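Local coordinates for soluble lytic transglycosylase B3 (Pseudomonas aeruginosa, PDB 5ANZ), which probably acts as a peptidoglycan lytic transglycosylase in turnover of the bacterial cell wall, and binds a calcium ion, at residues H119-I122 against L123-D127; L107-R110 against Q111-R115. All coordinates share one frame; numbering follows the deposited sequence.

Contact 1. Residues H119-I122 against L123-D127; sequences HARI and LGEVD
The side chains of R121 and E125 run side by side, pointing the same way, with the guanidinium and carboxylate planes 15° apart, on the exposed face of the first turns of helix 120-130. They are oppositely charged but not paired: NE of R121 stays 4.6 Å from OE2 of E125, so any attraction is probably modest. The E125 chain runs back beside the carbonyl of R121, E125 CG lying 3.4 Å from R121 O. H119 holds the N-cap position and gives its backbone carbonyl O to L123 N at 2.9 Å in an almost straight bond (169°), the start of an i to i+4 series continued by A120 with G124, R121 with E125 and I122 with V126. L123, I122 and V126 carry the apolar packing. L123 CD1 lies 4.0 Å from H119 CB, and the leucine is buried against L235, A134 and V138. I122 and V126 lie side by side, pointing the same way, and pack on F219 and on L235 and A239 of helix 231-244. In I122, CG1 takes the site beside the backbone N (chi1 -76°), which leaves I122 CG2 beside the carbonyl, 4.1 Å from CG2 of V126. That same V126 methyl, CG2, also sits 3.3 Å from I122 O.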
loop_
_atom_site.group_PDB
_atom_site.type_symbol
_atom_site.label_atom_id
_atom_site.label_comp_id
_atom_site.label_asym_id
_atom_site.label_seq_id
_atom_site.Cartn_x
_atom_site.Cartn_y
_atom_site.Cartn_z
ATOM N N HIS A 119 -4.154 -23.960 -3.205
ATOM C CA HIS A 119 -4.968 -23.657 -2.032
ATOM C C HIS A 119 -6.436 -23.457 -2.385
ATOM O O HIS A 119 -7.155 -22.748 -1.682
ATOM C CB HIS A 119 -4.432 -22.413 -1.332
ATOM C CG HIS A 119 -3.034 -22.567 -0.840
ATOM N ND1 HIS A 119 -2.668 -23.532 0.070
ATOM C CD2 HIS A 119 -1.899 -21.887 -1.149
ATOM C CE1 HIS A 119 -1.368 -23.444 0.306
ATOM N NE2 HIS A 119 -0.886 -22.445 -0.417
ATOM N N ALA A 120 -6.881 -24.091 -3.465
ATOM C CA ALA A 120 -8.231 -23.855 -3.982
ATOM C C ALA A 120 -9.315 -24.124 -2.937
ATOM O O ALA A 120 -10.287 -23.380 -2.851
ATOM C CB ALA A 120 -8.479 -24.705 -5.232
ATOM N N ARG A 121 -9.159 -25.184 -2.150
ATOM C CA ARG A 121 -10.181 -25.523 -1.160
ATOM C C ARG A 121 -10.293 -24.440 -0.086
ATOM O O ARG A 121 -11.375 -23.909 0.159
ATOM C CB ARG A 121 -9.898 -26.864 -0.504
ATOM C CG ARG A 121 -11.022 -27.262 0.436
ATOM C CD ARG A 121 -10.823 -28.651 0.984
ATOM N NE ARG A 121 -9.953 -28.671 2.155
ATOM C CZ ARG A 121 -9.755 -29.748 2.911
ATOM N NH1 ARG A 121 -10.369 -30.889 2.616
ATOM N NH2 ARG A 121 -8.951 -29.683 3.965
ATOM N N ILE A 122 -9.173 -24.118 0.555
ATOM C CA ILE A 122 -9.126 -23.029 1.525
ATOM C C ILE A 122 -9.645 -21.700 0.956
ATOM O O ILE A 122 -10.461 -21.028 1.576
ATOM C CB ILE A 122 -7.698 -22.824 2.048
ATOM C CG1 ILE A 122 -7.346 -23.926 3.052
ATOM C CG2 ILE A 122 -7.552 -21.458 2.700
ATOM C CD1 ILE A 122 -5.916 -23.856 3.534
ATOM N N LEU A 123 -9.187 -21.334 -0.234
ATOM C CA LEU A 123 -9.605 -20.065 -0.823
ATOM C C LEU A 123 -11.101 -20.038 -1.088
ATOM O O LEU A 123 -11.747 -18.993 -0.952
ATOM C CB LEU A 123 -8.814 -19.791 -2.105
ATOM C CG LEU A 123 -7.357 -19.399 -1.854
ATOM C CD1 LEU A 123 -6.508 -19.532 -3.114
ATOM C CD2 LEU A 123 -7.306 -17.966 -1.321
ATOM N N GLY A 124 -11.659 -21.188 -1.461
ATOM C CA GLY A 124 -13.092 -21.283 -1.687
ATOM C C GLY A 124 -13.854 -21.038 -0.402
ATOM O O GLY A 124 -14.847 -20.318 -0.382
ATOM N N GLU A 125 -13.381 -21.644 0.680
ATOM C CA GLU A 125 -13.998 -21.476 1.986
ATOM C C GLU A 125 -13.829 -20.038 2.492
ATOM O O GLU A 125 -14.711 -19.499 3.158
ATOM C CB GLU A 125 -13.412 -22.485 2.978
ATOM C CG GLU A 125 -13.724 -23.922 2.565
ATOM C CD GLU A 125 -13.081 -24.975 3.451
ATOM O OE1 GLU A 125 -12.078 -24.668 4.125
ATOM O OE2 GLU A 125 -13.589 -26.118 3.468
ATOM N N VAL A 126 -12.703 -19.416 2.157
ATOM C CA VAL A 126 -12.448 -18.038 2.560
ATOM C C VAL A 126 -13.261 -17.060 1.716
ATOM O O VAL A 126 -13.881 -16.150 2.257
ATOM C CB VAL A 126 -10.951 -17.695 2.448
ATOM C CG1 VAL A 126 -10.738 -16.191 2.550
ATOM C CG2 VAL A 126 -10.153 -18.435 3.526
ATOM N N ASP A 127 -13.213 -17.253 0.394
ATOM C CA ASP A 127 -13.983 -16.489 -0.599
ATOM C C ASP A 127 -15.455 -16.480 -0.200
ATOM O O ASP A 127 -16.125 -15.453 -0.300
ATOM C CB ASP A 127 -13.778 -17.102 -2.010
ATOM C CG ASP A 127 -14.424 -16.293 -3.150
ATOM O OD1 ASP A 127 -15.627 -15.957 -3.057
ATOM O OD2 ASP A 127 -13.728 -16.053 -4.184
#

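Contact 2. Residues L107-R110 against Q111-R115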
loop_
_atom_site.group_PDB
_atom_site.type_symbol
_atom_site.label_atom_id
_atom_site.label_comp_id
_atom_site.label_asym_id
_atom_site.label_seq_id
_atom_site.Cartn_x
_atom_site.Cartn_y
_atom_site.Cartn_z
ATOM N N LEU A 107 6.618 -14.032 -13.729
ATOM C CA LEU A 107 6.945 -15.014 -12.706
ATOM C C LEU A 107 6.009 -14.881 -11.489
ATOM O O LEU A 107 5.592 -15.893 -10.913
ATOM C CB LEU A 107 8.408 -14.871 -12.295
ATOM C CG LEU A 107 9.357 -15.102 -13.480
ATOM C CD1 LEU A 107 10.779 -14.635 -13.161
ATOM C CD2 LEU A 107 9.343 -16.574 -13.900
ATOM N N ARG A 108 5.653 -13.654 -11.118
ATOM C CA ARG A 108 4.733 -13.467 -9.992
ATOM C C ARG A 108 3.315 -13.861 -10.393
ATOM O O ARG A 108 2.561 -14.409 -9.591
ATOM C CB ARG A 108 4.747 -12.026 -9.468
ATOM C CG ARG A 108 3.809 -11.831 -8.251
ATOM C CD ARG A 108 4.062 -10.525 -7.468
ATOM N NE ARG A 108 5.371 -10.533 -6.809
ATOM C CZ ARG A 108 6.455 -9.918 -7.273
ATOM N NH1 ARG A 108 6.394 -9.217 -8.398
ATOM N NH2 ARG A 108 7.605 -10.004 -6.612
ATOM N N VAL A 109 2.936 -13.566 -11.629
ATOM C CA VAL A 109 1.609 -13.966 -12.102
ATOM C C VAL A 109 1.487 -15.483 -12.060
ATOM O O VAL A 109 0.525 -16.034 -11.518
ATOM C CB VAL A 109 1.338 -13.479 -13.548
ATOM C CG1 VAL A 109 -0.007 -13.992 -14.065
ATOM C CG2 VAL A 109 1.430 -11.956 -13.627
ATOM N N ARG A 110 2.466 -16.183 -12.630
ATOM C CA ARG A 110 2.336 -17.627 -12.669
ATOM C C ARG A 110 2.412 -18.231 -11.268
ATOM O O ARG A 110 1.727 -19.215 -11.002
ATOM C CB ARG A 110 3.385 -18.258 -13.586
ATOM C CG ARG A 110 4.797 -18.196 -13.106
ATOM C CD ARG A 110 5.693 -18.890 -14.132
ATOM N NE ARG A 110 7.009 -19.182 -13.584
ATOM C CZ ARG A 110 7.942 -19.876 -14.218
ATOM N NH1 ARG A 110 7.703 -20.355 -15.429
ATOM N NH2 ARG A 110 9.109 -20.096 -13.633
ATOM N N GLN A 111 3.192 -17.637 -10.359
ATOM C CA GLN A 111 3.257 -18.194 -8.999
ATOM C C GLN A 111 1.898 -18.037 -8.309
ATOM O O GLN A 111 1.464 -18.929 -7.576
ATOM C CB GLN A 111 4.349 -17.524 -8.156
ATOM C CG GLN A 111 5.767 -17.993 -8.412
ATOM C CD GLN A 111 6.789 -17.253 -7.551
ATOM O OE1 GLN A 111 6.547 -16.129 -7.098
ATOM N NE2 GLN A 111 7.936 -17.884 -7.322
ATOM N N GLY A 112 1.225 -16.919 -8.566
ATOM C CA GLY A 112 -0.102 -16.684 -8.004
ATOM C C GLY A 112 -1.135 -17.648 -8.568
ATOM O O GLY A 112 -2.010 -18.143 -7.858
ATOM N N GLN A 113 -1.045 -17.926 -9.864
ATOM C CA GLN A 113 -1.922 -18.920 -10.461
ATOM C C GLN A 113 -1.682 -20.289 -9.837
ATOM O O GLN A 113 -2.627 -21.069 -9.647
ATOM C CB GLN A 113 -1.713 -18.987 -11.969
ATOM C CG GLN A 113 -2.222 -17.738 -12.679
ATOM C CD GLN A 113 -1.709 -17.632 -14.102
ATOM O OE1 GLN A 113 -0.629 -18.135 -14.422
ATOM N NE2 GLN A 113 -2.496 -16.998 -14.975
ATOM N N ALA A 114 -0.426 -20.589 -9.519
ATOM C CA ALA A 114 -0.106 -21.870 -8.898
ATOM C C ALA A 114 -0.673 -21.936 -7.478
ATOM O O ALA A 114 -1.143 -22.996 -7.048
ATOM C CB ALA A 114 1.387 -22.102 -8.881
ATOM N N ARG A 115 -0.622 -20.810 -6.756
ATOM C CA ARG A 115 -1.176 -20.764 -5.403
ATOM C C ARG A 115 -2.695 -20.881 -5.400
ATOM O O ARG A 115 -3.281 -21.478 -4.500
ATOM C CB ARG A 115 -0.754 -19.476 -4.703
ATOM C CG ARG A 115 0.757 -19.394 -4.500
ATOM C CD ARG A 115 1.241 -20.562 -3.666
ATOM N NE ARG A 115 2.696 -20.602 -3.560
ATOM C CZ ARG A 115 3.377 -20.293 -2.462
ATOM N NH1 ARG A 115 2.735 -19.924 -1.366
ATOM N NH2 ARG A 115 4.700 -20.362 -2.459
#
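With chi1 at 176°, V109 sets CG1 beside its own carbonyl carbon, on the flank where Q113 lies one turn on; Q113 in turn places CG beside its backbone N (chi1 -70°) and extends beyond it. The two side chains therefore run alongside each other in the i/i+4 spacing of helix 106-118, and V109 CG1 rests 4.0 Å from Q113 CD. The contact is a methyl against an amide, and the amide nitrogen of Q113 is used elsewhere: NE2 is hydrogen-bonded to the carbonyl O of F343. V109 itself packs on L339 and S342 of helix 330-343, so this flank faces the neighbouring helix. Q111 folds back in the same way but over backbone alone, Q111 CG lying 3.3 Å from L107 O, and its side chain touches N146 and Y147. The N atoms of Q111, G112, Q113 and A114 bond the O atoms of L107, R108, V109 and R110, each at 3.0 Å. The carbonyl of R108 is gripped twice, by G112 N and by the hydroxyl of Y147, while the R108 guanidinium bonds A103 O through NH1. R110 leaves on the exposed side: R110 CG sits between backbone N and carbonyl carbon (chi1 69°), 3.2 Å from Q111 N, and the extended chain carries the group back along the helix until L107 CD2 lies 3.2 Å above the R110 guanidinium plane, offset toward its rim.

Contacts 1 and 2 lie on successive helices, 120-130 and 106-118 respectively, within the transglycosylase SLT family region, and their centres are 16 Å apart. They meet directly where CD1 of L123 packs 4.0 Å from the backbone O of R115, so a buried leucine of the second helix joins the C-terminal part of the first. Contact 1 is the one nearer the metal: the I122 side chain is about 10 Å from the calcium ion and about 8 Å from the side chains of its ligands D220 and D233, too far to coordinate it. Contact 2 lies away from the calcium and sugar-binding residues.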